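Type IV pilus biogenesis protein PilB (Streptococcus sanguinis, PDB 7B7P) serves as a bimodular minor pilin of type IV pili with a direct role in adhesion, carrying a metal-binding von Willebrand factor A-like module. Local coordinates at residues 32-37 with 135-140. Numbering follows the deposited sequence.
Sequences SIFILD and QVFSKV
Ile-33 and Ile-35 face strand 136-139 with their backbone N and O atoms and knit strand 32-36 to it in parallel. Ile-33 N donates to Gln-135 O (2.9 Å) and Ile-33 O accepts from Phe-137 N (2.8 Å); Ile-35 repeats the pattern, its N reaching Phe-137 O and its O taking Lys-139 N.

On one face of this ladder the rings of Phe-34 and Phe-137 form an offset stack, centroids 4.8 Å apart and planes inclined by 30°. Phe-137 CD2 lies over the Phe-34 ring toward its rim, 3.4 Å from Phe-34 CZ, while Phe-137 CB touches CD2 and CE2 of that ring. Leu-36 and Lys-139 run side by side, CD2 on CB.

Aliphatic contacts occupy the other face, where Ile-33 CB meets Val-136 CG2. Ile-35 CG2, the branch anti to the backbone N, reaches onward to Val-140 CG2 at 3.7 Å. Past strand 32-36, Asp-37 OD2 accepts from Ala-141 N and so links the two segments' exits, while OD1 takes Ser-39 N.

This is a parallel edge pair of a six-stranded mixed sheet, away from the magnesium site; 136-139 is outermost and antiparallel strand 148-152 flanks 32-36. Strand 92-101 packs against Ile-35 and Val-136, whereas the aromatic face meets Trp-52 and the C-terminal end of the chain: Trp-421 of helix 402-424 lies against Phe-137, and Pro-426 O accepts from Lys-139 NZ.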
ATOM      1  N   SER A  32     -17.517  -7.933   5.909  1.00 77.60           N
ATOM      2  CA  SER A  32     -16.792  -6.702   5.608  1.00 83.18           C
ATOM      3  C   SER A  32     -17.795  -5.558   5.533  1.00 76.80           C
ATOM      4  O   SER A  32     -18.915  -5.736   5.051  1.00 80.84           O
ATOM      5  CB  SER A  32     -15.997  -6.801   4.298  1.00 80.28           C
ATOM      6  OG  SER A  32     -16.861  -6.950   3.189  1.00 84.16           O
ATOM      7  N   ILE A  33     -17.392  -4.394   6.023  1.00 75.47           N
ATOM      8  CA  ILE A  33     -18.268  -3.237   6.160  1.00 77.63           C
ATOM      9  C   ILE A  33     -17.571  -2.039   5.550  1.00 74.78           C
ATOM     10  O   ILE A  33     -16.393  -1.796   5.832  1.00 78.77           O
ATOM     11  CB  ILE A  33     -18.603  -2.914   7.635  1.00 77.38           C
ATOM     12  CG1 ILE A  33     -19.270  -4.089   8.331  1.00 77.38           C
ATOM     13  CG2 ILE A  33     -19.481  -1.661   7.714  1.00 71.03           C
ATOM     14  CD1 ILE A  33     -20.726  -4.156   8.049  1.00 82.28           C
ATOM     15  N   PHE A  34     -18.313  -1.265   4.763  1.00 72.00           N
ATOM     16  CA  PHE A  34     -17.866   0.031   4.275  1.00 74.06           C
ATOM     17  C   PHE A  34     -18.890   1.069   4.701  1.00 74.85           C
ATOM     18  O   PHE A  34     -20.075   0.929   4.393  1.00 75.51           O
ATOM     19  CB  PHE A  34     -17.707   0.032   2.745  1.00 79.93           C
ATOM     20  CG  PHE A  34     -16.515  -0.748   2.259  1.00 78.73           C
ATOM     21  CD1 PHE A  34     -16.583  -2.126   2.127  1.00 79.24           C
ATOM     22  CD2 PHE A  34     -15.324  -0.106   1.945  1.00 81.64           C
ATOM     23  CE1 PHE A  34     -15.483  -2.854   1.694  1.00 84.00           C
ATOM     24  CE2 PHE A  34     -14.219  -0.826   1.506  1.00 79.98           C
ATOM     25  CZ  PHE A  34     -14.301  -2.198   1.381  1.00 83.02           C
ATOM     26  N   ILE A  35     -18.440   2.105   5.404  1.00 77.17           N
ATOM     27  CA  ILE A  35     -19.285   3.270   5.648  1.00 75.55           C
ATOM     28  C   ILE A  35     -19.180   4.205   4.448  1.00 79.60           C
ATOM     29  O   ILE A  35     -18.076   4.523   3.986  1.00 76.90           O
ATOM     30  CB  ILE A  35     -18.882   3.982   6.948  1.00 73.50           C
ATOM     31  CG1 ILE A  35     -19.016   3.039   8.142  1.00 78.36           C
ATOM     32  CG2 ILE A  35     -19.767   5.185   7.186  1.00 74.00           C
ATOM     33  CD1 ILE A  35     -19.123   3.778   9.458  1.00 77.15           C
ATOM     34  N   LEU A  36     -20.329   4.656   3.944  1.00 79.97           N
ATOM     35  CA  LEU A  36     -20.396   5.448   2.722  1.00 83.30           C
ATOM     36  C   LEU A  36     -21.021   6.812   2.981  1.00 85.46           C
ATOM     37  O   LEU A  36     -21.961   6.934   3.771  1.00 83.28           O
ATOM     38  CB  LEU A  36     -21.208   4.717   1.660  1.00 82.41           C
ATOM     39  CG  LEU A  36     -20.852   3.242   1.491  1.00 82.31           C
ATOM     40  CD1 LEU A  36     -21.715   2.652   0.401  1.00 89.67           C
ATOM     41  CD2 LEU A  36     -19.375   3.060   1.159  1.00 81.11           C
ATOM     42  N   ASP A  37     -20.512   7.839   2.292  1.00 92.43           N
ATOM     43  CA  ASP A  37     -21.185   9.130   2.257  1.00 93.86           C
ATOM     44  C   ASP A  37     -22.170   9.171   1.084  1.00 93.56           C
ATOM     45  O   ASP A  37     -22.289   8.221   0.305  1.00 95.20           O
ATOM     46  CB  ASP A  37     -20.170  10.280   2.200  1.00 99.65           C
ATOM     47  CG  ASP A  37     -19.298  10.269   0.938  1.00 99.37           C
ATOM     48  OD1 ASP A  37     -19.836  10.168  -0.186  1.00100.22           O
ATOM     49  OD2 ASP A  37     -18.061  10.390   1.074  1.00 99.79           O
ATOM     50  N   GLN A 135     -12.660  -6.104   9.291  1.00 81.35           N
ATOM     51  CA  GLN A 135     -12.567  -5.438   7.998  1.00 79.15           C
ATOM     52  C   GLN A 135     -13.726  -4.460   7.869  1.00 80.76           C
ATOM     53  O   GLN A 135     -14.713  -4.707   7.177  1.00 79.23           O
ATOM     54  CB  GLN A 135     -12.554  -6.455   6.868  1.00 80.52           C
ATOM     55  CG  GLN A 135     -11.377  -7.372   6.928  1.00 86.29           C
ATOM     56  CD  GLN A 135     -11.723  -8.777   6.516  1.00 95.33           C
ATOM     57  OE1 GLN A 135     -12.737  -9.020   5.849  1.00 94.78           O
ATOM     58  NE2 GLN A 135     -10.878  -9.723   6.908  1.00 99.70           N
ATOM     59  N   VAL A 136     -13.576  -3.334   8.565  1.00 83.29           N
ATOM     60  CA  VAL A 136     -14.499  -2.211   8.524  1.00 78.78           C
ATOM     61  C   VAL A 136     -13.733  -1.018   7.971  1.00 78.02           C
ATOM     62  O   VAL A 136     -12.650  -0.693   8.463  1.00 77.79           O
ATOM     63  CB  VAL A 136     -15.084  -1.911   9.918  1.00 81.40           C
ATOM     64  CG1 VAL A 136     -13.978  -1.495  10.884  1.00 84.04           C
ATOM     65  CG2 VAL A 136     -16.165  -0.848   9.839  1.00 76.05           C
ATOM     66  N   PHE A 137     -14.282  -0.391   6.936  1.00 74.82           N
ATOM     67  CA  PHE A 137     -13.589   0.643   6.184  1.00 76.30           C
ATOM     68  C   PHE A 137     -14.518   1.822   6.008  1.00 75.93           C
ATOM     69  O   PHE A 137     -15.743   1.675   6.031  1.00 75.52           O
ATOM     70  CB  PHE A 137     -13.141   0.140   4.808  1.00 76.14           C
ATOM     71  CG  PHE A 137     -12.482  -1.200   4.850  1.00 74.01           C
ATOM     72  CD1 PHE A 137     -11.135  -1.315   5.136  1.00 80.89           C
ATOM     73  CD2 PHE A 137     -13.212  -2.353   4.629  1.00 77.47           C
ATOM     74  CE1 PHE A 137     -10.521  -2.560   5.183  1.00 79.77           C
ATOM     75  CE2 PHE A 137     -12.605  -3.600   4.674  1.00 76.09           C
ATOM     76  CZ  PHE A 137     -11.262  -3.701   4.954  1.00 74.78           C
ATOM     77  N   SER A 138     -13.925   2.993   5.838  1.00 76.20           N
ATOM     78  CA  SER A 138     -14.687   4.207   5.628  1.00 77.97           C
ATOM     79  C   SER A 138     -14.374   4.767   4.251  1.00 84.24           C
ATOM     80  O   SER A 138     -13.202   4.876   3.864  1.00 85.24           O
ATOM     81  CB  SER A 138     -14.386   5.246   6.695  1.00 80.22           C
ATOM     82  OG  SER A 138     -14.896   6.495   6.285  1.00 78.82           O
ATOM     83  N   LYS A 139     -15.430   5.106   3.514  1.00 85.15           N
ATOM     84  CA  LYS A 139     -15.336   5.806   2.243  1.00 80.65           C
ATOM     85  C   LYS A 139     -16.009   7.165   2.341  1.00 83.54           C
ATOM     86  O   LYS A 139     -16.617   7.639   1.384  1.00 91.78           O
ATOM     87  CB  LYS A 139     -15.950   4.973   1.122  1.00 77.79           C
ATOM     88  CG  LYS A 139     -15.084   3.802   0.735  1.00 78.21           C
ATOM     89  CD  LYS A 139     -15.490   3.191  -0.596  1.00 85.82           C
ATOM     90  CE  LYS A 139     -14.312   2.462  -1.223  1.00 86.46           C
ATOM     91  NZ  LYS A 139     -14.711   1.627  -2.377  1.00 95.72           N
ATOM     92  N   VAL A 140     -15.930   7.786   3.515  1.00 84.81           N
ATOM     93  CA  VAL A 140     -16.523   9.094   3.755  1.00 91.88           C
ATOM     94  C   VAL A 140     -15.423  10.127   3.541  1.00 95.93           C
ATOM     95  O   VAL A 140     -14.537  10.303   4.382  1.00 92.69           O
ATOM     96  CB  VAL A 140     -17.144   9.193   5.151  1.00 95.28           C
ATOM     97  CG1 VAL A 140     -17.984  10.465   5.269  1.00 97.05           C
ATOM     98  CG2 VAL A 140     -17.999   7.968   5.429  1.00 84.83           C
TER